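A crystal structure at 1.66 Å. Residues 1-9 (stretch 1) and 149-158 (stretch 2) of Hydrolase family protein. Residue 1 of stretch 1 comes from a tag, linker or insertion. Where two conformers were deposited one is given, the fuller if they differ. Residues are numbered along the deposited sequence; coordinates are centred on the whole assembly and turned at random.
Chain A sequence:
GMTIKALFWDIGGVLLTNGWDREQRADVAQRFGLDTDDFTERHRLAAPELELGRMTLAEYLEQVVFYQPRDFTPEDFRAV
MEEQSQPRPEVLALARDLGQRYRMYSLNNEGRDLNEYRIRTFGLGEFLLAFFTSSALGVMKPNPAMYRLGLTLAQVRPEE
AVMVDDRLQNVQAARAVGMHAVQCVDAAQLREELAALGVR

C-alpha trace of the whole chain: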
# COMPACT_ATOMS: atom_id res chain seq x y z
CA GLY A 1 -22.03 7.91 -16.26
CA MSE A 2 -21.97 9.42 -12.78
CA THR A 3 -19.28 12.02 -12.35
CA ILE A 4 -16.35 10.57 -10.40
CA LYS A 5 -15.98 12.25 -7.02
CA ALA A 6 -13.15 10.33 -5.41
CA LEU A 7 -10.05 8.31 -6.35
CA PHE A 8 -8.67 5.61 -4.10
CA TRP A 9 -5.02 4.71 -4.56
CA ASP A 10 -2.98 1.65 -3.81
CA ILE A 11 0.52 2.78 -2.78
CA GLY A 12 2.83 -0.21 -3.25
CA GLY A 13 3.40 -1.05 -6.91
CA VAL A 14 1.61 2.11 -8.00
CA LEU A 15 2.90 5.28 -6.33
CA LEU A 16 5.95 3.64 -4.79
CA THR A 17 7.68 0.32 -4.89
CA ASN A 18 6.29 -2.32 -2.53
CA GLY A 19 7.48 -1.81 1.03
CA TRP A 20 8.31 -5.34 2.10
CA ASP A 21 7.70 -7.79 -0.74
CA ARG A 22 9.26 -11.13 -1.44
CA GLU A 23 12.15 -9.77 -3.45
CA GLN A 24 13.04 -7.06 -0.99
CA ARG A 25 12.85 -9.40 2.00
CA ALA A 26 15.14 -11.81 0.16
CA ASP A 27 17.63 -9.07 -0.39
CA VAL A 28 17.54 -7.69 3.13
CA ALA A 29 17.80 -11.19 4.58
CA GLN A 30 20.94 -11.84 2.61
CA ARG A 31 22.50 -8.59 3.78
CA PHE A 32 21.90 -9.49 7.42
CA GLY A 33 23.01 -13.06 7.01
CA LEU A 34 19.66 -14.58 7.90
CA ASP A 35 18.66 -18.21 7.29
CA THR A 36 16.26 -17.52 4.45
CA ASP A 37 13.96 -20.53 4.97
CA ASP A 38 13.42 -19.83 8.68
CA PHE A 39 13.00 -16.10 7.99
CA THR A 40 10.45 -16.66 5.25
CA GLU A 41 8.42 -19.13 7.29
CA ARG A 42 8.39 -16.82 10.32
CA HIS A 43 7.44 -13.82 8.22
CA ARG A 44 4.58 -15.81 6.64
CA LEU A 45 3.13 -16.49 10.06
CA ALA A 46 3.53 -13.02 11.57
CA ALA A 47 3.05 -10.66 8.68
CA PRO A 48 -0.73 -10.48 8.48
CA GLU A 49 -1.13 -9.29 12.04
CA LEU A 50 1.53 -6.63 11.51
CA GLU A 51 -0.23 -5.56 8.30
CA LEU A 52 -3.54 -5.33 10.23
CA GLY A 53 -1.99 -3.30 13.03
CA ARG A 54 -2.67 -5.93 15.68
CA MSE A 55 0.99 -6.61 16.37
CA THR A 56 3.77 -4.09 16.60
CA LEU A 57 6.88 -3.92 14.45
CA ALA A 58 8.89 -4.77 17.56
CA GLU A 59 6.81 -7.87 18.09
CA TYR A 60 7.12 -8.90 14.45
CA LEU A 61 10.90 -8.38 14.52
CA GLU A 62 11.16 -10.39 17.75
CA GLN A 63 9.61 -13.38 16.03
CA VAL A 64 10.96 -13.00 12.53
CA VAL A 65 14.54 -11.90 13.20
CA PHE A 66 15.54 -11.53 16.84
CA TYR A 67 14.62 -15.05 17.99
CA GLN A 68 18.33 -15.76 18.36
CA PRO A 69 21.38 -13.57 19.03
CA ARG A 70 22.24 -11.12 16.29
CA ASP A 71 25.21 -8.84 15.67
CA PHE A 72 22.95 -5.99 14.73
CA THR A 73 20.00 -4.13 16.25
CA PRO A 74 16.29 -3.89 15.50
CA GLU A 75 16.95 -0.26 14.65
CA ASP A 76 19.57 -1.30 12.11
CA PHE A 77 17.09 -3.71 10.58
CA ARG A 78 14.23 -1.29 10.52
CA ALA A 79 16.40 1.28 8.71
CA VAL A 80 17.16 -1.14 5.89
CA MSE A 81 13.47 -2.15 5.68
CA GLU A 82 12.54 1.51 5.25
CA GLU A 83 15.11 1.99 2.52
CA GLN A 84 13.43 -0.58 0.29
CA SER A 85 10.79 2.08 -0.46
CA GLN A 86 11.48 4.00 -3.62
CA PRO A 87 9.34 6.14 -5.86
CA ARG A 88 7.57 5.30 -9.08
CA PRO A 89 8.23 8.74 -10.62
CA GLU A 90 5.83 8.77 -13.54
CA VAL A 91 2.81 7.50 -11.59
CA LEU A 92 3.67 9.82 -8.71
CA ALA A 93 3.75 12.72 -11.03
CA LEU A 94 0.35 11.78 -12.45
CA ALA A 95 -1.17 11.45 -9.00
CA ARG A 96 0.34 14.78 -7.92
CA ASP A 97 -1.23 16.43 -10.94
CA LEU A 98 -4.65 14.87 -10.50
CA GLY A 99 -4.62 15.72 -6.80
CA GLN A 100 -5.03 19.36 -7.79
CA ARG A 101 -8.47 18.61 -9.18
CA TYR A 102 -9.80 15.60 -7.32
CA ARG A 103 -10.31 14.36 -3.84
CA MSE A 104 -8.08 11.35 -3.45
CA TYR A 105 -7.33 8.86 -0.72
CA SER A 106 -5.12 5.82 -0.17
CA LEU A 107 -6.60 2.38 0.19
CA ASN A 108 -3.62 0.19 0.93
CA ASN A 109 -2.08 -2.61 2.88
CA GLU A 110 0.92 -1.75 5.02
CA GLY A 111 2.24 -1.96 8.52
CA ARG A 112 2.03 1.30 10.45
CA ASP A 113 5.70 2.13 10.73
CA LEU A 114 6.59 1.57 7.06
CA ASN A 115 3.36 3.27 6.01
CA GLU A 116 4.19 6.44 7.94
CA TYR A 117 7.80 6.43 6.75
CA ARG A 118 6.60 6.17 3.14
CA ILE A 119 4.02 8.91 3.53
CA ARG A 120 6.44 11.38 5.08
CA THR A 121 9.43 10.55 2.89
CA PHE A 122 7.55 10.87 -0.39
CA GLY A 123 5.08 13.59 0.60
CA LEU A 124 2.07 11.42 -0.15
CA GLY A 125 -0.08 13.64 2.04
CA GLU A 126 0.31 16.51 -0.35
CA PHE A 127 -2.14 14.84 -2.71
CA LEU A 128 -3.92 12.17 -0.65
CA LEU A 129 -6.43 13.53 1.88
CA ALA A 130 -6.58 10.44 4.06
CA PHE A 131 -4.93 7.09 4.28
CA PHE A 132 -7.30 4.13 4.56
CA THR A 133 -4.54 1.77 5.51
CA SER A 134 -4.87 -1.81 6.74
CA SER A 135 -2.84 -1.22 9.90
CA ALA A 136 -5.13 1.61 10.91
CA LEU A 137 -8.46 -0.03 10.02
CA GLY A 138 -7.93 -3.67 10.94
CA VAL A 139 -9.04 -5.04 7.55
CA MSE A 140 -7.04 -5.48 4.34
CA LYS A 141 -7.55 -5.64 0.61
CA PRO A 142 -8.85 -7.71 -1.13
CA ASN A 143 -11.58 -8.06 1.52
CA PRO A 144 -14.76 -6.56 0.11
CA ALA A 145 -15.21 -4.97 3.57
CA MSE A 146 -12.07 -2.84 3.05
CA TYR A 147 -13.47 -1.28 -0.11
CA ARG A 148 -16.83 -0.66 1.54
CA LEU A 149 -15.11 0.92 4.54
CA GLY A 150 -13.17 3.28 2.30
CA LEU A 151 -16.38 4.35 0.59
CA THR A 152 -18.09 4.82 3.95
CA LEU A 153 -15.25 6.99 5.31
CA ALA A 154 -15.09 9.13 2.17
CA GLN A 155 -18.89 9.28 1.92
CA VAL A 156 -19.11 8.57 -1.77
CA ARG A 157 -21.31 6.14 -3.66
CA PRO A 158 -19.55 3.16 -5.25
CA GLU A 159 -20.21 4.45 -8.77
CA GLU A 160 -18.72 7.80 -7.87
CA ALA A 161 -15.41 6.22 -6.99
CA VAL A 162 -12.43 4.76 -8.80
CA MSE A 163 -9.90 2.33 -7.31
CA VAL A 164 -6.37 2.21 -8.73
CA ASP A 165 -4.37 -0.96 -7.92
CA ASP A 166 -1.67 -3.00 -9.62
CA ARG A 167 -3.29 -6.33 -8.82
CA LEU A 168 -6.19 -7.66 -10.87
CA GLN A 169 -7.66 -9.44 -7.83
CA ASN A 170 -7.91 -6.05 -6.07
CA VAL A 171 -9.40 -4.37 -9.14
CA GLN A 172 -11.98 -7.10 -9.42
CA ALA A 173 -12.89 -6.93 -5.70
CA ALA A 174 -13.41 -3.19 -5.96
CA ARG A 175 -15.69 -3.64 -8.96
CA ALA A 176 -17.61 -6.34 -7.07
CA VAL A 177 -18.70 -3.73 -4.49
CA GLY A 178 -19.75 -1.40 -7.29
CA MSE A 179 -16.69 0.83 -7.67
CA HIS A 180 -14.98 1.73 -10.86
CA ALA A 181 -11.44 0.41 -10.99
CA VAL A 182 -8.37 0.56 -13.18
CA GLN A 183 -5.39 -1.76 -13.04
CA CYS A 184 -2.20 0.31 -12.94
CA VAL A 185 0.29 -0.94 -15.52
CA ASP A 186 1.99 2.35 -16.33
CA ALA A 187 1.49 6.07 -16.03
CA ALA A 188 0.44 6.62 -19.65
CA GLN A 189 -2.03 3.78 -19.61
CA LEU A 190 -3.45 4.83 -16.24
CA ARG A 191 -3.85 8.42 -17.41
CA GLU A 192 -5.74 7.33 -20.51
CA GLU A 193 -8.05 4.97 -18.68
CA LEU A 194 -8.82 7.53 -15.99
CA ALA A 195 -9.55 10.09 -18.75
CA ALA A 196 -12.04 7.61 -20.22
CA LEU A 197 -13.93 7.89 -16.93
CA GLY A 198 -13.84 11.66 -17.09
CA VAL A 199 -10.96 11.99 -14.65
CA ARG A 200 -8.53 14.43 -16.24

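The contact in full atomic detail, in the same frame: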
# COMPACT_ATOMS: atom_id res chain seq x y z
N GLY A 1 -21.74 8.57 -17.57
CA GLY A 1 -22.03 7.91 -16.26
C GLY A 1 -21.96 8.94 -15.17
O GLY A 1 -21.83 10.13 -15.46
N MSE A 2 -22.08 8.50 -13.92
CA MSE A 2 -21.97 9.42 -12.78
C MSE A 2 -20.60 10.08 -12.90
O MSE A 2 -19.66 9.51 -13.47
CB MSE A 2 -22.08 8.72 -11.39
CG MSE A 2 -23.41 7.99 -11.09
SE MSE A 2 -23.66 7.58 -9.14
CE MSE A 2 -23.77 9.43 -8.47
N THR A 3 -20.54 11.30 -12.42
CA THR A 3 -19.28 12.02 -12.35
C THR A 3 -18.49 11.38 -11.21
O THR A 3 -19.02 11.10 -10.15
CB THR A 3 -19.48 13.49 -12.02
OG1 THR A 3 -20.25 14.09 -13.07
CG2 THR A 3 -18.15 14.22 -11.89
N ILE A 4 -17.22 11.12 -11.46
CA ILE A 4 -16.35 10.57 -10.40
C ILE A 4 -16.01 11.64 -9.37
O ILE A 4 -15.51 12.70 -9.73
CB ILE A 4 -15.03 10.04 -10.99
CG1 ILE A 4 -15.32 8.87 -11.94
CG2 ILE A 4 -14.03 9.70 -9.89
CD1 ILE A 4 -16.15 7.76 -11.31
N LYS A 5 -16.25 11.33 -8.11
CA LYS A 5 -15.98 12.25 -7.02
C LYS A 5 -14.76 11.91 -6.17
O LYS A 5 -14.29 12.73 -5.39
CB LYS A 5 -17.18 12.31 -6.06
CG LYS A 5 -18.47 12.81 -6.67
CD LYS A 5 -19.51 12.85 -5.58
N ALA A 6 -14.31 10.67 -6.22
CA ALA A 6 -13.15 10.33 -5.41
C ALA A 6 -12.32 9.24 -6.07
O ALA A 6 -12.87 8.36 -6.68
CB ALA A 6 -13.59 9.83 -4.07
N LEU A 7 -11.00 9.37 -5.94
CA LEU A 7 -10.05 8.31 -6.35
C LEU A 7 -9.39 7.73 -5.12
O LEU A 7 -9.02 8.43 -4.17
CB LEU A 7 -8.96 8.81 -7.31
CG LEU A 7 -9.37 9.26 -8.71
CD1 LEU A 7 -9.86 10.65 -8.59
CD2 LEU A 7 -8.14 9.17 -9.63
N PHE A 8 -9.30 6.40 -5.14
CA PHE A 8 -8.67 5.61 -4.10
C PHE A 8 -7.44 4.95 -4.71
O PHE A 8 -7.53 4.27 -5.74
CB PHE A 8 -9.63 4.54 -3.58
CG PHE A 8 -10.81 5.09 -2.83
CD1 PHE A 8 -11.91 5.58 -3.50
CD2 PHE A 8 -10.81 5.12 -1.45
CE1 PHE A 8 -13.00 6.11 -2.81
CE2 PHE A 8 -11.89 5.66 -0.76
CZ PHE A 8 -12.98 6.14 -1.44
N TRP A 9 -6.31 5.15 -4.05
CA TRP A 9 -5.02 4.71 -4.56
C TRP A 9 -4.30 3.70 -3.68
O TRP A 9 -4.09 3.88 -2.50
CB TRP A 9 -4.04 5.89 -4.73
CG TRP A 9 -4.38 6.89 -5.77
CD1 TRP A 9 -5.31 7.89 -5.69
CD2 TRP A 9 -3.78 7.01 -7.06
NE1 TRP A 9 -5.36 8.59 -6.87
CE2 TRP A 9 -4.42 8.08 -7.73
CE3 TRP A 9 -2.80 6.29 -7.74
CZ2 TRP A 9 -4.07 8.47 -9.02
CZ3 TRP A 9 -2.45 6.68 -9.00
CH2 TRP A 9 -3.10 7.75 -9.64
N LEU A 149 -15.51 0.02 3.44
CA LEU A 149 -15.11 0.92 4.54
C LEU A 149 -14.55 2.22 3.98
O LEU A 149 -14.86 3.33 4.43
CB LEU A 149 -14.10 0.21 5.44
CG LEU A 149 -13.65 0.99 6.67
CD1 LEU A 149 -14.81 1.61 7.49
CD2 LEU A 149 -12.74 0.05 7.50
N GLY A 150 -13.78 2.10 2.93
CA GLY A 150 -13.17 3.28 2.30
C GLY A 150 -14.26 4.22 1.78
O GLY A 150 -14.23 5.44 1.98
N LEU A 151 -15.24 3.62 1.12
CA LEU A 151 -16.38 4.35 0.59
C LEU A 151 -17.16 5.04 1.71
O LEU A 151 -17.58 6.21 1.60
CB LEU A 151 -17.32 3.42 -0.19
CG LEU A 151 -16.74 2.90 -1.50
CD1 LEU A 151 -17.69 1.85 -2.11
CD2 LEU A 151 -16.42 4.03 -2.52
N THR A 152 -17.35 4.31 2.78
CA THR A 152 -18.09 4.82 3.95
C THR A 152 -17.37 6.01 4.59
O THR A 152 -17.98 7.02 4.95
CB THR A 152 -18.33 3.72 4.99
OG1 THR A 152 -19.14 2.69 4.41
CG2 THR A 152 -19.05 4.29 6.23
N LEU A 153 -16.05 5.91 4.68
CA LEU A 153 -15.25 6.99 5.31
C LEU A 153 -15.23 8.22 4.43
O LEU A 153 -15.30 9.35 4.92
CB LEU A 153 -13.84 6.51 5.69
CG LEU A 153 -13.83 5.40 6.76
CD1 LEU A 153 -12.42 4.85 6.85
CD2 LEU A 153 -14.35 5.97 8.09
N ALA A 154 -15.11 7.99 3.13
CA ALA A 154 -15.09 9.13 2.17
C ALA A 154 -16.46 9.70 1.88
O ALA A 154 -16.61 10.82 1.37
CB ALA A 154 -14.40 8.70 0.84
N GLN A 155 -17.48 8.94 2.24
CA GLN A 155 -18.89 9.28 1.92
C GLN A 155 -19.13 9.55 0.44
O GLN A 155 -19.57 10.62 0.03
CB GLN A 155 -19.45 10.39 2.80
CG GLN A 155 -19.76 9.87 4.19
CD GLN A 155 -20.95 8.91 4.20
OE1 GLN A 155 -22.08 9.27 3.82
NE2 GLN A 155 -20.70 7.70 4.63
N VAL A 156 -18.78 8.54 -0.34
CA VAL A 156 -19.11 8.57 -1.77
C VAL A 156 -19.72 7.25 -2.16
O VAL A 156 -19.47 6.20 -1.56
CB VAL A 156 -17.94 8.93 -2.70
CG1 VAL A 156 -17.36 10.27 -2.35
CG2 VAL A 156 -16.90 7.86 -2.70
N ARG A 157 -20.60 7.32 -3.13
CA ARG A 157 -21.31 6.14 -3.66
C ARG A 157 -20.31 5.30 -4.45
O ARG A 157 -19.37 5.84 -5.03
CB ARG A 157 -22.46 6.56 -4.58
CG ARG A 157 -23.52 7.45 -3.91
CD ARG A 157 -24.58 7.98 -4.84
NE ARG A 157 -25.58 8.69 -4.05
CZ ARG A 157 -25.61 10.00 -3.85
NH1 ARG A 157 -24.72 10.80 -4.43
NH2 ARG A 157 -26.57 10.53 -3.09
N PRO A 158 -20.51 3.99 -4.52
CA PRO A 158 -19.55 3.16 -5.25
C PRO A 158 -19.28 3.64 -6.66
O PRO A 158 -18.14 3.69 -7.09
CB PRO A 158 -20.20 1.77 -5.24
CG PRO A 158 -21.00 1.76 -3.96
CD PRO A 158 -21.49 3.20 -3.77

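The two stretches are held together by a small apolar packing contact, 316 Å² summed over both sides, in which no hydrogen bond is found among the modelled atoms. Phe-8, on strand 6-9, contributes most, with 78 Å² covered. Its CA-to-CB bond points toward the helix, and with chi1 at -68° (m) the ring projects into the space between strand and helix, whose axes approach to 10.6 Å. Phe-8 CZ lies 3.7 Å from Ala-154 CB, and Phe-8 CE1 lies 4.0 Å from Leu-151 CD2; the CA-to-CB bond of Leu-151 points sideways, but the end of the side chain comes nearer. At the ring edge, Phe-8 CE2 sits 3.6 Å from Gly-150 O, an oxygen already accepting the helical bond from Ala-154 N at 2.9 Å. Glycine suits this site: an ideal CB on Gly-150 would be only 3.4 Å from Phe-8 CE2.

Beyond the helix, Gln-155 adopts positive phi (53°), and the chain then continues extended through Val-156, whose CA-to-CB bond points toward stretch 1. Val-156 packs against three residues: its CG2 is 4.1 Å from Ala-6 CB and 4.3 Å from Phe-8 CE1, at the ring edge, while its CG1 is 4.2 Å from both Ala-6 CB and Lys-5 CB. At the exposed margin, selenomethionine Met-2 places CE 4.0 Å from Arg-157 CD, an apolar contact between the selenomethionine methyl and the aliphatic part of the arginine side chain.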